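Long-range contacts in malate dehydrogenase (Pyrococcus horikoshii, PDB 1V9N), which catalyses the NAD-dependent oxidation of (S)-malate to oxaloacetate and works as a homodimer of the LDH2/MDH2 oxidoreductase family: residues I39-A47 with Y128-L136; M185-L195 with G228-F236. All coordinates share one frame; numbering follows the deposited sequence.

In the fold
From the N terminus, interaction 1 closes first: helix 34-49 meets the loop and helix that follow strand 117-125, so the 80 residues between its segments, with helices 60-69 and 97-115 and strands 79-84 and 87-91, are enclosed. Interaction 2 opens only afterwards, at the end of strand 181-185, an outermost strand of the mixed sheet within this chain, and closes the irregular excursion that precedes helix 242-258. The two are in series, neither nested nor crossed. Their nearest atoms lie about 6 Å apart without touching, yet both reach NADPH, a worked example of how contacts separate along a chain can converge on one ligand.

Interaction 1: I39-A47 with Y128-L136; sequences IVADNLVMA and YGIAGYYAL. With NDP (NADPH dihydro-nicotinamide-adenine-dinucleotide phosphate), chain B.
Asn-43 and Tyr-133 are close backbone neighbours where helix 39-47 crosses helix 132-136 at 110°, the short axes 10.7 Å apart. The Tyr-133 ring enters as a knob into a hole formed by Ile-39, Asp-42, Asn-43 and Met-46. CB of Asn-43 stands over one face, a CH-pi contact 3.9 Å from the Tyr-133 ring centroid, while the selenium of Met-46, a selenomethionine, meets the edge in a Met-aromatic contact, SE to Tyr-133 CD1 3.7 Å. With CG of Tyr-133 anti to the backbone N (chi1 175°), the ring is carried out across Asn-43, and its OH donates to Asp-42 OD1 at 3.2 Å from above the carboxylate plane. A phenylalanine in place of Tyr-133 would probably leave the Asp-42 carboxylate without this donor. Beyond the ring, a water lies 2.8 Å from Asn-43 OD1 and accepts from Ile-130 N, joining helix and loop; a CB on Gly-129 would clash with the same OD1. The loop grips NADPH by its backbone: Gly-129 O accepts from N7N at 3.0 Å, and Ala-131 N donates to O2D. This is consistent with packing against the helix that holds both backbone groups in place for the nicotinamide amide and ribose.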
loop_
_atom_site.group_PDB
_atom_site.type_symbol
_atom_site.label_atom_id
_atom_site.label_comp_id
_atom_site.label_asym_id
_atom_site.label_seq_id
_atom_site.Cartn_x
_atom_site.Cartn_y
_atom_site.Cartn_z
ATOM N N ILE A 39 25.835 2.822 -10.916
ATOM C CA ILE A 39 24.427 2.745 -10.524
ATOM C C ILE A 39 24.320 2.046 -9.169
ATOM O O ILE A 39 23.601 2.499 -8.284
ATOM C CB ILE A 39 23.591 1.966 -11.569
ATOM C CG1 ILE A 39 23.489 2.776 -12.863
ATOM C CG2 ILE A 39 22.203 1.673 -11.014
ATOM C CD1 ILE A 39 22.901 2.006 -14.031
ATOM N N VAL A 40 25.042 0.942 -9.005
ATOM C CA VAL A 40 25.011 0.215 -7.739
ATOM C C VAL A 40 25.530 1.110 -6.609
ATOM O O VAL A 40 24.908 1.215 -5.550
ATOM C CB VAL A 40 25.878 -1.069 -7.810
ATOM C CG1 VAL A 40 25.843 -1.798 -6.470
ATOM C CG2 VAL A 40 25.361 -1.980 -8.924
ATOM N N ALA A 41 26.663 1.762 -6.846
ATOM C CA ALA A 41 27.262 2.641 -5.845
ATOM C C ALA A 41 26.296 3.763 -5.458
ATOM O O ALA A 41 26.124 4.068 -4.277
ATOM C CB ALA A 41 28.566 3.225 -6.380
ATOM N N ASP A 42 25.672 4.372 -6.462
ATOM C CA ASP A 42 24.717 5.452 -6.235
ATOM C C ASP A 42 23.599 4.969 -5.307
ATOM O O ASP A 42 23.216 5.661 -4.365
ATOM C CB ASP A 42 24.119 5.906 -7.569
ATOM C CG ASP A 42 23.271 7.161 -7.437
ATOM O OD1 ASP A 42 22.542 7.488 -8.400
ATOM O OD2 ASP A 42 23.335 7.824 -6.379
ATOM N N ASN A 43 23.087 3.770 -5.575
ATOM C CA ASN A 43 22.015 3.194 -4.773
ATOM C C ASN A 43 22.450 2.870 -3.341
ATOM O O ASN A 43 21.743 3.191 -2.382
ATOM C CB ASN A 43 21.474 1.934 -5.473
ATOM C CG ASN A 43 20.560 1.116 -4.590
ATOM O OD1 ASN A 43 21.023 0.351 -3.748
ATOM N ND2 ASN A 43 19.250 1.269 -4.779
ATOM N N LEU A 44 23.611 2.240 -3.192
ATOM C CA LEU A 44 24.099 1.886 -1.865
ATOM C C LEU A 44 24.504 3.119 -1.059
ATOM O O LEU A 44 24.271 3.178 0.145
ATOM C CB LEU A 44 25.289 0.919 -1.966
ATOM C CG LEU A 44 25.006 -0.469 -2.557
ATOM C CD1 LEU A 44 26.281 -1.314 -2.526
ATOM C CD2 LEU A 44 23.910 -1.149 -1.754
ATOM N N VAL A 45 25.113 4.097 -1.724
ATOM C CA VAL A 45 25.542 5.315 -1.046
ATOM C C VAL A 45 24.337 6.130 -0.598
ATOM O O VAL A 45 24.351 6.725 0.480
ATOM C CB VAL A 45 26.453 6.179 -1.957
ATOM C CG1 VAL A 45 26.760 7.517 -1.285
ATOM C CG2 VAL A 45 27.757 5.433 -2.232
HETATM N N MSE A 46 23.288 6.153 -1.416
HETATM C CA MSE A 46 22.094 6.895 -1.040
HETATM C C MSE A 46 21.534 6.316 0.254
HETATM O O MSE A 46 21.094 7.061 1.132
HETATM C CB MSE A 46 21.025 6.827 -2.135
HETATM C CG MSE A 46 19.740 7.559 -1.738
HETATM SE SE MSE A 46 18.349 7.505 -3.071
HETATM C CE MSE A 46 19.088 8.795 -4.292
ATOM N N ALA A 47 21.548 4.989 0.369
ATOM C CA ALA A 47 21.049 4.319 1.565
ATOM C C ALA A 47 21.854 4.737 2.797
ATOM O O ALA A 47 21.291 4.998 3.860
ATOM C CB ALA A 47 21.119 2.802 1.390
ATOM N N TYR A 128 17.735 -5.328 -4.902
ATOM C CA TYR A 128 18.030 -4.008 -5.453
ATOM C C TYR A 128 18.201 -2.834 -4.486
ATOM O O TYR A 128 18.070 -1.679 -4.879
ATOM C CB TYR A 128 17.008 -3.650 -6.551
ATOM C CG TYR A 128 15.600 -3.218 -6.128
ATOM C CD1 TYR A 128 15.271 -2.959 -4.792
ATOM C CD2 TYR A 128 14.617 -2.985 -7.098
ATOM C CE1 TYR A 128 14.001 -2.469 -4.436
ATOM C CE2 TYR A 128 13.355 -2.492 -6.753
ATOM C CZ TYR A 128 13.053 -2.233 -5.425
ATOM O OH TYR A 128 11.820 -1.697 -5.098
ATOM N N GLY A 129 18.510 -3.123 -3.228
ATOM C CA GLY A 129 18.704 -2.049 -2.271
ATOM C C GLY A 129 17.417 -1.387 -1.820
ATOM O O GLY A 129 16.382 -2.040 -1.731
ATOM N N ILE A 130 17.470 -0.088 -1.534
ATOM C CA ILE A 130 16.275 0.614 -1.074
ATOM C C ILE A 130 15.289 0.864 -2.211
ATOM O O ILE A 130 15.679 1.263 -3.309
ATOM C CB ILE A 130 16.628 1.960 -0.379
ATOM C CG1 ILE A 130 17.450 2.845 -1.310
ATOM C CG2 ILE A 130 17.410 1.696 0.908
ATOM C CD1 ILE A 130 17.808 4.178 -0.696
ATOM N N ALA A 131 14.012 0.605 -1.942
ATOM C CA ALA A 131 12.959 0.793 -2.934
ATOM C C ALA A 131 12.788 2.273 -3.283
ATOM O O ALA A 131 12.475 2.619 -4.422
ATOM C CB ALA A 131 11.640 0.222 -2.405
ATOM N N GLY A 132 13.008 3.145 -2.303
ATOM C CA GLY A 132 12.850 4.573 -2.539
ATOM C C GLY A 132 13.763 5.126 -3.616
ATOM O O GLY A 132 13.466 6.150 -4.236
ATOM N N TYR A 133 14.887 4.458 -3.839
ATOM C CA TYR A 133 15.832 4.891 -4.857
ATOM C C TYR A 133 15.180 4.962 -6.242
ATOM O O TYR A 133 15.421 5.897 -7.004
ATOM C CB TYR A 133 17.025 3.933 -4.903
ATOM C CG TYR A 133 18.008 4.215 -6.016
ATOM C CD1 TYR A 133 18.999 5.190 -5.876
ATOM C CD2 TYR A 133 17.944 3.507 -7.214
ATOM C CE1 TYR A 133 19.907 5.447 -6.907
ATOM C CE2 TYR A 133 18.837 3.755 -8.250
ATOM C CZ TYR A 133 19.814 4.722 -8.092
ATOM O OH TYR A 133 20.694 4.950 -9.122
ATOM N N TYR A 134 14.360 3.968 -6.569
ATOM C CA TYR A 134 13.704 3.924 -7.878
ATOM C C TYR A 134 12.505 4.871 -7.928
ATOM O O TYR A 134 12.266 5.530 -8.941
ATOM C CB TYR A 134 13.286 2.479 -8.185
ATOM C CG TYR A 134 14.450 1.529 -8.001
ATOM C CD1 TYR A 134 15.414 1.367 -9.001
ATOM C CD2 TYR A 134 14.664 0.902 -6.779
ATOM C CE1 TYR A 134 16.570 0.612 -8.776
ATOM C CE2 TYR A 134 15.815 0.147 -6.542
ATOM C CZ TYR A 134 16.762 0.011 -7.538
ATOM O OH TYR A 134 17.914 -0.698 -7.280
ATOM N N ALA A 135 11.759 4.958 -6.832
ATOM C CA ALA A 135 10.608 5.856 -6.804
ATOM C C ALA A 135 11.082 7.291 -7.005
ATOM O O ALA A 135 10.444 8.064 -7.722
ATOM C CB ALA A 135 9.859 5.734 -5.478
ATOM N N LEU A 136 12.204 7.639 -6.373
ATOM C CA LEU A 136 12.763 8.990 -6.473
ATOM C C LEU A 136 13.143 9.375 -7.890
ATOM O O LEU A 136 13.063 10.548 -8.268
ATOM C CB LEU A 136 13.991 9.142 -5.569
ATOM C CG LEU A 136 13.730 9.551 -4.118
ATOM C CD1 LEU A 136 15.057 9.621 -3.364
ATOM C CD2 LEU A 136 13.025 10.910 -4.082
HETATM P PA NDP B . 11.532 3.262 8.342
HETATM O O1A NDP B . 12.886 3.709 8.561
HETATM O O2A NDP B . 10.613 2.837 9.456
HETATM O O5B NDP B . 10.787 4.425 7.457
HETATM C C5B NDP B . 9.419 4.284 7.031
HETATM C C4B NDP B . 9.111 5.549 6.208
HETATM O O4B NDP B . 8.519 6.460 7.152
HETATM C C3B NDP B . 10.255 6.290 5.574
HETATM O O3B NDP B . 9.803 6.786 4.278
HETATM C C2B NDP B . 10.595 7.419 6.482
HETATM O O2B NDP B . 11.245 8.566 5.906
HETATM C C1B NDP B . 9.265 7.675 7.120
HETATM N N9A NDP B . 9.320 8.133 8.536
HETATM C C8A NDP B . 10.195 7.731 9.584
HETATM N N7A NDP B . 9.907 8.353 10.704
HETATM C C5A NDP B . 8.847 9.171 10.435
HETATM C C6A NDP B . 8.060 10.091 11.199
HETATM N N6A NDP B . 8.321 10.281 12.497
HETATM N N1A NDP B . 7.027 10.777 10.598
HETATM C C2A NDP B . 6.748 10.585 9.267
HETATM N N3A NDP B . 7.427 9.740 8.465
HETATM C C4A NDP B . 8.475 9.055 9.111
HETATM O O3 NDP B . 11.422 2.120 7.268
HETATM P PN NDP B . 11.876 0.611 7.084
HETATM O O1N NDP B . 10.638 -0.145 6.924
HETATM O O2N NDP B . 12.699 0.358 8.315
HETATM O O5D NDP B . 12.745 0.716 5.756
HETATM C C5D NDP B . 14.038 0.064 5.607
HETATM C C4D NDP B . 14.640 0.350 4.178
HETATM O O4D NDP B . 14.997 -0.907 3.632
HETATM C C3D NDP B . 13.698 0.998 3.133
HETATM O O3D NDP B . 14.445 1.990 2.417
HETATM C C2D NDP B . 13.206 -0.147 2.265
HETATM O O2D NDP B . 12.882 0.290 0.962
HETATM C C1D NDP B . 14.411 -1.121 2.347
HETATM N N1N NDP B . 14.043 -2.557 2.223
HETATM C C2N NDP B . 14.532 -3.238 1.074
HETATM C C3N NDP B . 14.186 -4.646 0.949
HETATM C C7N NDP B . 14.669 -5.407 -0.208
HETATM O O7N NDP B . 14.423 -6.607 -0.380
HETATM N N7N NDP B . 15.425 -4.800 -1.163
HETATM C C4N NDP B . 13.394 -5.244 1.977
HETATM C C5N NDP B . 12.922 -4.558 3.088
HETATM C C6N NDP B . 13.249 -3.210 3.220
HETATM P P2B NDP B . 12.764 8.885 5.972
HETATM O O1X NDP B . 12.765 10.333 6.233
HETATM O O2X NDP B . 13.410 8.563 4.662
HETATM O O3X NDP B . 13.409 8.097 7.108
HETATM O O HOH W 1 20.195 0.605 -1.111
#

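Interaction 2: M185-L195 with G228-F236; sequences MATSVVPIGKL and GALLPLGGF. With NDP (NADPH dihydro-nicotinamide-adenine-dinucleotide phosphate), chain B.
Ser-188 and Pro-232 face each other as the non-hydrogen-bonded pair of a single antiparallel bridge, their CA atoms 4.0 Å apart. Two nearly straight bonds flank them: Leu-233 N to Thr-187 O, 3.0 Å, and Val-189 N to Leu-231 O, also 3.0 Å. Leu-231 O is gripped again by a water, which in turn accepts from Val-190 N. Leu-230 carries much of the apolar packing: its CD1 sits 3.9 Å from Ile-192 CB, whereas CD2 meets Val-190 CG2 and Leu-195 CD1. At the other end, Leu-233 CD2 touches the terminal CE of selenomethionine Met-185, the two side chains crossing at about a right angle. In a second shell, Ser-188 OG bonds to Val-190 O at 2.6 Å from well above the carbonyl plane, Thr-187 OG1 is held by Asn-168 O, and a type II turn spans Pro-232 to Gly-235. Lys-244 of the second subunit bonds to the carbonyls of Ala-186, Ser-188 and Val-189. Next to the bridge, Ala-186 N donates almost linearly to O1N of NADPH (2.8 Å, 175°). Backbone pairing, the packing of Leu-230 and a neighbour's lysine are consistent with a loop held in shape for the cofactor's diphosphate near the dimer interface.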
loop_
_atom_site.group_PDB
_atom_site.type_symbol
_atom_site.label_atom_id
_atom_site.label_comp_id
_atom_site.label_asym_id
_atom_site.label_seq_id
_atom_site.Cartn_x
_atom_site.Cartn_y
_atom_site.Cartn_z
HETATM N N MSE A 185 9.007 2.079 2.894
HETATM C CA MSE A 185 8.832 1.223 4.062
HETATM C C MSE A 185 8.685 -0.269 3.793
HETATM O O MSE A 185 8.076 -0.679 2.803
HETATM C CB MSE A 185 7.568 1.673 4.790
HETATM C CG MSE A 185 6.384 1.746 3.817
HETATM SE SE MSE A 185 4.613 1.898 4.547
HETATM C CE MSE A 185 4.219 0.013 4.756
ATOM N N ALA A 186 9.220 -1.082 4.695
ATOM C CA ALA A 186 9.066 -2.524 4.579
ATOM C C ALA A 186 7.650 -2.758 5.108
ATOM O O ALA A 186 7.172 -1.987 5.939
ATOM C CB ALA A 186 10.073 -3.233 5.453
ATOM N N THR A 187 6.970 -3.794 4.629
ATOM C CA THR A 187 5.618 -4.068 5.099
ATOM C C THR A 187 5.624 -4.864 6.406
ATOM O O THR A 187 4.572 -5.243 6.933
ATOM C CB THR A 187 4.784 -4.801 4.020
ATOM O OG1 THR A 187 5.540 -5.883 3.470
ATOM C CG2 THR A 187 4.414 -3.836 2.902
ATOM N N SER A 188 6.822 -5.118 6.917
ATOM C CA SER A 188 6.991 -5.814 8.184
ATOM C C SER A 188 7.267 -4.681 9.166
ATOM O O SER A 188 7.563 -3.560 8.738
ATOM C CB SER A 188 8.190 -6.769 8.119
ATOM O OG SER A 188 9.380 -6.078 7.769
ATOM N N VAL A 189 7.163 -4.939 10.468
ATOM C CA VAL A 189 7.424 -3.867 11.426
ATOM C C VAL A 189 8.804 -3.281 11.133
ATOM O O VAL A 189 8.974 -2.065 11.102
ATOM C CB VAL A 189 7.379 -4.362 12.894
ATOM C CG1 VAL A 189 7.607 -3.183 13.843
ATOM C CG2 VAL A 189 6.038 -5.015 13.189
ATOM N N VAL A 190 9.785 -4.150 10.907
ATOM C CA VAL A 190 11.143 -3.705 10.594
ATOM C C VAL A 190 11.815 -4.657 9.613
ATOM O O VAL A 190 11.392 -5.799 9.453
ATOM C CB VAL A 190 12.028 -3.618 11.861
ATOM C CG1 VAL A 190 11.401 -2.667 12.865
ATOM C CG2 VAL A 190 12.210 -5.005 12.475
ATOM N N PRO A 191 12.869 -4.188 8.931
ATOM C CA PRO A 191 13.601 -5.013 7.964
ATOM C C PRO A 191 14.524 -5.959 8.724
ATOM O O PRO A 191 14.975 -5.636 9.824
ATOM C CB PRO A 191 14.406 -3.990 7.161
ATOM C CG PRO A 191 13.709 -2.695 7.415
ATOM C CD PRO A 191 13.310 -2.789 8.848
ATOM N N ILE A 192 14.808 -7.123 8.149
ATOM C CA ILE A 192 15.700 -8.062 8.818
ATOM C C ILE A 192 17.071 -7.399 8.876
ATOM O O ILE A 192 17.798 -7.530 9.859
ATOM C CB ILE A 192 15.809 -9.400 8.052
ATOM C CG1 ILE A 192 16.527 -10.434 8.920
ATOM C CG2 ILE A 192 16.570 -9.206 6.748
ATOM C CD1 ILE A 192 15.815 -10.743 10.218
ATOM N N GLY A 193 17.402 -6.668 7.816
ATOM C CA GLY A 193 18.675 -5.981 7.753
ATOM C C GLY A 193 18.891 -5.031 8.917
ATOM O O GLY A 193 20.016 -4.601 9.161
ATOM N N LYS A 194 17.822 -4.690 9.633
ATOM C CA LYS A 194 17.949 -3.788 10.770
ATOM C C LYS A 194 18.645 -4.488 11.925
ATOM O O LYS A 194 19.674 -4.023 12.407
ATOM C CB LYS A 194 16.578 -3.282 11.234
ATOM C CG LYS A 194 16.637 -2.515 12.557
ATOM C CD LYS A 194 15.352 -1.752 12.853
ATOM C CE LYS A 194 15.210 -0.531 11.951
ATOM N NZ LYS A 194 13.991 0.272 12.267
ATOM N N LEU A 195 18.079 -5.611 12.358
ATOM C CA LEU A 195 18.638 -6.385 13.463
ATOM C C LEU A 195 20.161 -6.496 13.377
ATOM O O LEU A 195 20.696 -7.364 12.683
ATOM C CB LEU A 195 18.010 -7.782 13.488
ATOM C CG LEU A 195 16.492 -7.821 13.688
ATOM C CD1 LEU A 195 15.993 -9.255 13.644
ATOM C CD2 LEU A 195 16.140 -7.175 15.016
ATOM N N GLY A 228 13.758 -17.963 14.128
ATOM C CA GLY A 228 12.761 -16.956 14.451
ATOM C C GLY A 228 12.180 -16.330 13.195
ATOM O O GLY A 228 12.548 -16.703 12.081
ATOM N N ALA A 229 11.269 -15.378 13.370
ATOM C CA ALA A 229 10.645 -14.709 12.234
ATOM C C ALA A 229 10.201 -13.301 12.607
ATOM O O ALA A 229 9.905 -13.019 13.772
ATOM C CB ALA A 229 9.451 -15.518 11.744
ATOM N N LEU A 230 10.166 -12.418 11.614
ATOM C CA LEU A 230 9.744 -11.041 11.835
ATOM C C LEU A 230 8.223 -10.989 11.851
ATOM O O LEU A 230 7.556 -11.902 11.361
ATOM C CB LEU A 230 10.280 -10.126 10.726
ATOM C CG LEU A 230 11.795 -9.910 10.666
ATOM C CD1 LEU A 230 12.171 -9.171 9.390
ATOM C CD2 LEU A 230 12.245 -9.129 11.889
ATOM N N LEU A 231 7.684 -9.921 12.423
ATOM C CA LEU A 231 6.242 -9.734 12.508
ATOM C C LEU A 231 5.806 -8.723 11.439
ATOM O O LEU A 231 6.545 -7.798 11.113
ATOM C CB LEU A 231 5.873 -9.219 13.908
ATOM C CG LEU A 231 4.896 -10.020 14.784
ATOM C CD1 LEU A 231 5.266 -11.493 14.810
ATOM C CD2 LEU A 231 4.905 -9.440 16.193
ATOM N N PRO A 232 4.605 -8.902 10.866
ATOM C CA PRO A 232 4.124 -7.971 9.841
ATOM C C PRO A 232 3.615 -6.689 10.487
ATOM O O PRO A 232 3.213 -6.699 11.655
ATOM C CB PRO A 232 2.998 -8.752 9.177
ATOM C CG PRO A 232 2.417 -9.503 10.340
ATOM C CD PRO A 232 3.653 -10.010 11.056
ATOM N N LEU A 233 3.639 -5.589 9.738
ATOM C CA LEU A 233 3.152 -4.317 10.256
ATOM C C LEU A 233 1.801 -4.570 10.917
ATOM O O LEU A 233 0.943 -5.248 10.356
ATOM C CB LEU A 233 2.997 -3.299 9.122
ATOM C CG LEU A 233 2.466 -1.914 9.511
ATOM C CD1 LEU A 233 3.387 -1.283 10.546
ATOM C CD2 LEU A 233 2.367 -1.026 8.269
ATOM N N GLY A 234 1.613 -4.027 12.112
ATOM C CA GLY A 234 0.360 -4.238 12.814
ATOM C C GLY A 234 0.611 -5.088 14.043
ATOM O O GLY A 234 -0.119 -5.008 15.031
ATOM N N GLY A 235 1.644 -5.922 13.977
ATOM C CA GLY A 235 1.976 -6.744 15.121
ATOM C C GLY A 235 1.687 -8.232 15.070
ATOM O O GLY A 235 1.406 -8.810 14.020
ATOM N N PHE A 236 1.745 -8.833 16.253
ATOM C CA PHE A 236 1.550 -10.261 16.456
ATOM C C PHE A 236 0.201 -10.869 16.107
ATOM O O PHE A 236 0.150 -11.984 15.607
ATOM C CB PHE A 236 1.899 -10.611 17.913
ATOM C CG PHE A 236 1.601 -12.039 18.293
ATOM C CD1 PHE A 236 0.302 -12.444 18.589
ATOM C CD2 PHE A 236 2.621 -12.982 18.346
ATOM C CE1 PHE A 236 0.024 -13.767 18.932
ATOM C CE2 PHE A 236 2.352 -14.308 18.689
ATOM C CZ PHE A 236 1.050 -14.699 18.981
HETATM P PA NDP B . 11.532 3.262 8.342
HETATM O O1A NDP B . 12.886 3.709 8.561
HETATM O O2A NDP B . 10.613 2.837 9.456
HETATM O O5B NDP B . 10.787 4.425 7.457
HETATM C C5B NDP B . 9.419 4.284 7.031
HETATM C C4B NDP B . 9.111 5.549 6.208
HETATM O O4B NDP B . 8.519 6.460 7.152
HETATM C C3B NDP B . 10.255 6.290 5.574
HETATM O O3B NDP B . 9.803 6.786 4.278
HETATM C C2B NDP B . 10.595 7.419 6.482
HETATM O O2B NDP B . 11.245 8.566 5.906
HETATM C C1B NDP B . 9.265 7.675 7.120
HETATM N N9A NDP B . 9.320 8.133 8.536
HETATM C C8A NDP B . 10.195 7.731 9.584
HETATM N N7A NDP B . 9.907 8.353 10.704
HETATM C C5A NDP B . 8.847 9.171 10.435
HETATM C C6A NDP B . 8.060 10.091 11.199
HETATM N N6A NDP B . 8.321 10.281 12.497
HETATM N N1A NDP B . 7.027 10.777 10.598
HETATM C C2A NDP B . 6.748 10.585 9.267
HETATM N N3A NDP B . 7.427 9.740 8.465
HETATM C C4A NDP B . 8.475 9.055 9.111
HETATM O O3 NDP B . 11.422 2.120 7.268
HETATM P PN NDP B . 11.876 0.611 7.084
HETATM O O1N NDP B . 10.638 -0.145 6.924
HETATM O O2N NDP B . 12.699 0.358 8.315
HETATM O O5D NDP B . 12.745 0.716 5.756
HETATM C C5D NDP B . 14.038 0.064 5.607
HETATM C C4D NDP B . 14.640 0.350 4.178
HETATM O O4D NDP B . 14.997 -0.907 3.632
HETATM C C3D NDP B . 13.698 0.998 3.133
HETATM O O3D NDP B . 14.445 1.990 2.417
HETATM C C2D NDP B . 13.206 -0.147 2.265
HETATM O O2D NDP B . 12.882 0.290 0.962
HETATM C C1D NDP B . 14.411 -1.121 2.347
HETATM N N1N NDP B . 14.043 -2.557 2.223
HETATM C C2N NDP B . 14.532 -3.238 1.074
HETATM C C3N NDP B . 14.186 -4.646 0.949
HETATM C C7N NDP B . 14.669 -5.407 -0.208
HETATM O O7N NDP B . 14.423 -6.607 -0.380
HETATM N N7N NDP B . 15.425 -4.800 -1.163
HETATM C C4N NDP B . 13.394 -5.244 1.977
HETATM C C5N NDP B . 12.922 -4.558 3.088
HETATM C C6N NDP B . 13.249 -3.210 3.220
HETATM P P2B NDP B . 12.764 8.885 5.972
HETATM O O1X NDP B . 12.765 10.333 6.233
HETATM O O2X NDP B . 13.410 8.563 4.662
HETATM O O3X NDP B . 13.409 8.097 7.108
HETATM O O HOH W 2 8.941 -6.933 12.060
#